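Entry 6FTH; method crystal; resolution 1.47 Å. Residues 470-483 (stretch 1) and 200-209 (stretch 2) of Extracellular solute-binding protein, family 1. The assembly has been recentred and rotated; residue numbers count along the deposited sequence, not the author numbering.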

# COMPACT_ATOMS: atom_id res chain seq x y z
N ILE A 470 -17.35 5.03 -13.67
CA ILE A 470 -16.73 3.82 -14.22
C ILE A 470 -16.70 2.71 -13.17
O ILE A 470 -17.00 1.55 -13.47
CB ILE A 470 -15.30 4.17 -14.71
CG1 ILE A 470 -15.35 5.04 -15.97
CG2 ILE A 470 -14.47 2.91 -14.96
CD1 ILE A 470 -14.05 5.75 -16.25
N SER A 471 -16.35 3.06 -11.94
CA SER A 471 -16.13 2.02 -10.94
C SER A 471 -17.41 1.27 -10.62
O SER A 471 -17.37 0.05 -10.37
CB SER A 471 -15.49 2.61 -9.69
OG SER A 471 -16.29 3.59 -9.10
N ASN A 472 -18.56 1.96 -10.62
CA ASN A 472 -19.82 1.28 -10.35
C ASN A 472 -20.08 0.18 -11.37
O ASN A 472 -20.48 -0.93 -11.02
CB ASN A 472 -20.99 2.27 -10.37
CG ASN A 472 -20.94 3.30 -9.27
OD1 ASN A 472 -20.45 3.05 -8.17
ND2 ASN A 472 -21.48 4.49 -9.56
N VAL A 473 -19.85 0.48 -12.66
CA VAL A 473 -20.06 -0.52 -13.70
C VAL A 473 -19.06 -1.65 -13.55
O VAL A 473 -19.42 -2.82 -13.60
CB VAL A 473 -19.98 0.14 -15.09
CG1 VAL A 473 -20.06 -0.90 -16.21
CG2 VAL A 473 -21.06 1.23 -15.24
N VAL A 474 -17.77 -1.30 -13.40
CA VAL A 474 -16.73 -2.32 -13.35
C VAL A 474 -16.99 -3.29 -12.20
O VAL A 474 -16.90 -4.51 -12.37
CB VAL A 474 -15.34 -1.66 -13.23
CG1 VAL A 474 -14.25 -2.73 -12.96
CG2 VAL A 474 -14.97 -0.91 -14.50
N MET A 475 -17.28 -2.75 -11.02
CA MET A 475 -17.42 -3.59 -9.83
C MET A 475 -18.62 -4.52 -9.99
O MET A 475 -18.53 -5.72 -9.70
CB MET A 475 -17.56 -2.70 -8.59
CG MET A 475 -17.92 -3.40 -7.29
SD MET A 475 -17.95 -2.30 -5.83
CE MET A 475 -18.31 -0.72 -6.59
N GLN A 476 -19.74 -3.99 -10.48
CA GLN A 476 -20.94 -4.81 -10.64
C GLN A 476 -20.73 -5.89 -11.69
O GLN A 476 -21.02 -7.07 -11.45
CB GLN A 476 -22.13 -3.91 -11.00
CG GLN A 476 -23.47 -4.63 -11.06
CD GLN A 476 -23.75 -5.26 -12.41
OE1 GLN A 476 -23.97 -6.47 -12.52
NE2 GLN A 476 -23.77 -4.43 -13.46
N LYS A 477 -20.26 -5.51 -12.89
CA LYS A 477 -20.11 -6.49 -13.95
C LYS A 477 -19.03 -7.50 -13.62
O LYS A 477 -19.19 -8.70 -13.89
CB LYS A 477 -19.80 -5.81 -15.28
CG LYS A 477 -20.88 -4.82 -15.74
CD LYS A 477 -21.85 -5.41 -16.74
CE LYS A 477 -22.47 -6.69 -16.25
NZ LYS A 477 -23.72 -7.04 -17.01
N THR A 478 -17.91 -7.05 -13.06
CA THR A 478 -16.83 -7.98 -12.78
C THR A 478 -17.29 -9.06 -11.80
O THR A 478 -17.09 -10.26 -12.04
CB THR A 478 -15.61 -7.23 -12.25
OG1 THR A 478 -15.14 -6.30 -13.25
CG2 THR A 478 -14.49 -8.20 -11.97
N ALA A 479 -17.94 -8.65 -10.71
CA ALA A 479 -18.38 -9.62 -9.71
C ALA A 479 -19.41 -10.57 -10.30
O ALA A 479 -19.36 -11.79 -10.08
CB ALA A 479 -18.95 -8.90 -8.49
N THR A 480 -20.36 -10.04 -11.08
CA THR A 480 -21.39 -10.89 -11.68
C THR A 480 -20.78 -11.90 -12.64
O THR A 480 -21.11 -13.09 -12.61
CB THR A 480 -22.42 -10.00 -12.40
OG1 THR A 480 -23.07 -9.18 -11.41
CG2 THR A 480 -23.45 -10.86 -13.14
N TRP A 481 -19.85 -11.45 -13.50
CA TRP A 481 -19.25 -12.34 -14.47
C TRP A 481 -18.39 -13.41 -13.80
O TRP A 481 -18.31 -14.54 -14.28
CB TRP A 481 -18.38 -11.55 -15.43
CG TRP A 481 -19.13 -10.69 -16.39
CD1 TRP A 481 -20.40 -10.86 -16.85
CD2 TRP A 481 -18.63 -9.50 -17.02
NE1 TRP A 481 -20.72 -9.86 -17.75
CE2 TRP A 481 -19.64 -9.01 -17.87
CE3 TRP A 481 -17.41 -8.82 -16.96
CZ2 TRP A 481 -19.48 -7.87 -18.64
CZ3 TRP A 481 -17.24 -7.66 -17.74
CH2 TRP A 481 -18.28 -7.20 -18.57
N MET A 482 -17.71 -13.05 -12.71
CA MET A 482 -16.92 -14.05 -11.99
C MET A 482 -17.81 -15.11 -11.36
O MET A 482 -17.50 -16.31 -11.42
CB MET A 482 -16.08 -13.34 -10.92
CG MET A 482 -14.84 -12.60 -11.49
SD MET A 482 -14.01 -11.56 -10.28
CE MET A 482 -13.37 -12.82 -9.14
N SER A 483 -18.93 -14.69 -10.77
CA SER A 483 -19.80 -15.62 -10.06
C SER A 483 -20.71 -16.39 -11.01
O SER A 483 -20.88 -17.61 -10.85
CB SER A 483 -20.65 -14.85 -9.06
OG SER A 483 -19.86 -14.36 -8.00
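Stretch 2, residues 200-209: NIRKLDSYFT

Residues 470-483 form a continuous stretch of α-helix, as the unbroken series of i to i+4 backbone hydrogen bonds attests, from V474 N to I470 O (3.0 Å) through S483 N to A479 O (3.0 Å). Residues 200-209 lie on it without regular helix or strand. Most of their phi/psi pairs are extended, with S206 (-82/-2) the clear departure. The register fixes the direction: the CA atoms of S471 and S206 are 5.4 Å apart, those of M475 and L204 6.4 Å, and further along the helix M482 meets I201. Rising helix numbers therefore pair with falling loop numbers, so the two chains run in opposite senses. Together they bury 417 Å².

Apolar packing accounts for most of the contacts. L204, with 92 Å² covered, points toward the helix and places CD1 over one turn of it: 3.7 Å from T478 CG2, 4.0 Å from A479 CB and 3.8 Å from the backbone atom M475 O. Its CB also lies 4.2 Å from M475 CG. At one end, M482 CE reaches I201 CD1 at 3.6 Å. Nearer the other, V474 CG1 approaches F208 CZ at 4.2 Å, obliquely to the ring; the CA-to-CB bond of F208 points sideways, but the end of its side chain comes nearer the helix.

Contacts with the loop backbone make up a second group. S471 CB lies 3.2 Å from S206 O, and M475 SD 3.4 Å from D205 O. The M475 side chain, t at chi1 and chi2, carries SD out across the loop direction; at chi3 (26°, between wells) the terminal methyl turns along the loop, and M475 CE lies 4.0 Å from S206 CA.

No hydrogen bond crosses between the stretches; local ones serve each side separately. T478 OG1 donates to V474 O (2.7 Å) within the helix, while in the loop K203 NZ donates to L204 O (2.7 Å) and S206 N to D205 OD1 (2.7 Å, 153° at the hydrogen).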

# COMPACT_ATOMS: atom_id res chain seq x y z
N ASN A 200 -8.95 -18.68 -1.78
CA ASN A 200 -9.83 -17.66 -1.23
C ASN A 200 -9.43 -16.29 -1.75
O ASN A 200 -8.24 -15.95 -1.76
CB ASN A 200 -9.82 -17.67 0.29
CG ASN A 200 -11.17 -17.31 0.87
OD1 ASN A 200 -12.09 -16.94 0.14
ND2 ASN A 200 -11.28 -17.37 2.18
N ILE A 201 -10.42 -15.53 -2.20
CA ILE A 201 -10.20 -14.19 -2.73
C ILE A 201 -11.13 -13.22 -2.02
O ILE A 201 -12.22 -13.59 -1.57
CB ILE A 201 -10.39 -14.13 -4.27
CG1 ILE A 201 -11.77 -14.68 -4.69
CG2 ILE A 201 -9.28 -14.89 -4.99
CD1 ILE A 201 -12.16 -14.34 -6.14
N ARG A 202 -10.69 -11.97 -1.93
CA ARG A 202 -11.46 -10.87 -1.37
C ARG A 202 -12.55 -10.42 -2.32
O ARG A 202 -12.41 -10.52 -3.55
CB ARG A 202 -10.55 -9.66 -1.17
CG ARG A 202 -9.63 -9.74 0.04
CD ARG A 202 -8.83 -8.44 0.22
NE ARG A 202 -8.47 -8.25 1.63
CZ ARG A 202 -7.99 -7.12 2.15
NH1 ARG A 202 -7.78 -6.06 1.37
NH2 ARG A 202 -7.73 -7.05 3.45
N LYS A 203 -13.62 -9.88 -1.75
CA LYS A 203 -14.65 -9.25 -2.56
C LYS A 203 -14.08 -7.99 -3.20
O LYS A 203 -13.00 -7.52 -2.84
CB LYS A 203 -15.86 -8.89 -1.69
CG LYS A 203 -15.63 -7.75 -0.69
CD LYS A 203 -16.93 -7.40 0.07
CE LYS A 203 -17.96 -6.71 -0.78
NZ LYS A 203 -17.52 -5.34 -1.20
N LEU A 204 -14.83 -7.43 -4.13
CA LEU A 204 -14.41 -6.22 -4.82
C LEU A 204 -14.81 -4.97 -4.04
O LEU A 204 -15.60 -5.01 -3.09
CB LEU A 204 -14.97 -6.20 -6.24
CG LEU A 204 -14.71 -7.42 -7.09
CD1 LEU A 204 -15.28 -7.24 -8.47
CD2 LEU A 204 -13.21 -7.74 -7.19
N ASP A 205 -14.23 -3.84 -4.44
CA ASP A 205 -14.48 -2.52 -3.88
C ASP A 205 -14.56 -1.57 -5.08
O ASP A 205 -14.62 -2.02 -6.23
CB ASP A 205 -13.40 -2.14 -2.85
CG ASP A 205 -13.89 -1.14 -1.79
OD1 ASP A 205 -14.64 -0.21 -2.13
OD2 ASP A 205 -13.48 -1.27 -0.62
N SER A 206 -14.57 -0.27 -4.81
CA SER A 206 -14.67 0.71 -5.88
C SER A 206 -13.33 0.99 -6.55
O SER A 206 -13.26 1.79 -7.49
CB SER A 206 -15.24 2.01 -5.33
OG SER A 206 -14.43 2.49 -4.28
N TYR A 207 -12.27 0.36 -6.06
CA TYR A 207 -10.94 0.38 -6.63
C TYR A 207 -10.37 -1.00 -6.38
O TYR A 207 -10.90 -1.76 -5.57
CB TYR A 207 -10.06 1.42 -5.91
CG TYR A 207 -9.87 1.15 -4.43
CD1 TYR A 207 -10.90 1.37 -3.52
CD2 TYR A 207 -8.67 0.66 -3.94
CE1 TYR A 207 -10.72 1.12 -2.18
CE2 TYR A 207 -8.48 0.40 -2.60
CZ TYR A 207 -9.51 0.63 -1.73
OH TYR A 207 -9.31 0.36 -0.40
N PHE A 208 -9.27 -1.35 -7.09
CA PHE A 208 -8.62 -2.64 -6.86
C PHE A 208 -7.78 -2.54 -5.59
O PHE A 208 -6.86 -1.72 -5.51
CB PHE A 208 -7.81 -3.06 -8.09
CG PHE A 208 -8.68 -3.24 -9.28
CD1 PHE A 208 -9.53 -4.32 -9.40
CD2 PHE A 208 -8.72 -2.26 -10.27
CE1 PHE A 208 -10.35 -4.47 -10.47
CE2 PHE A 208 -9.57 -2.39 -11.35
CZ PHE A 208 -10.40 -3.49 -11.46
N THR A 209 -8.14 -3.34 -4.58
CA THR A 209 -7.64 -3.19 -3.23
C THR A 209 -6.32 -3.93 -3.05
O THR A 209 -5.88 -4.70 -3.90
CB THR A 209 -8.66 -3.75 -2.22
OG1 THR A 209 -8.70 -5.17 -2.33
CG2 THR A 209 -10.07 -3.18 -2.49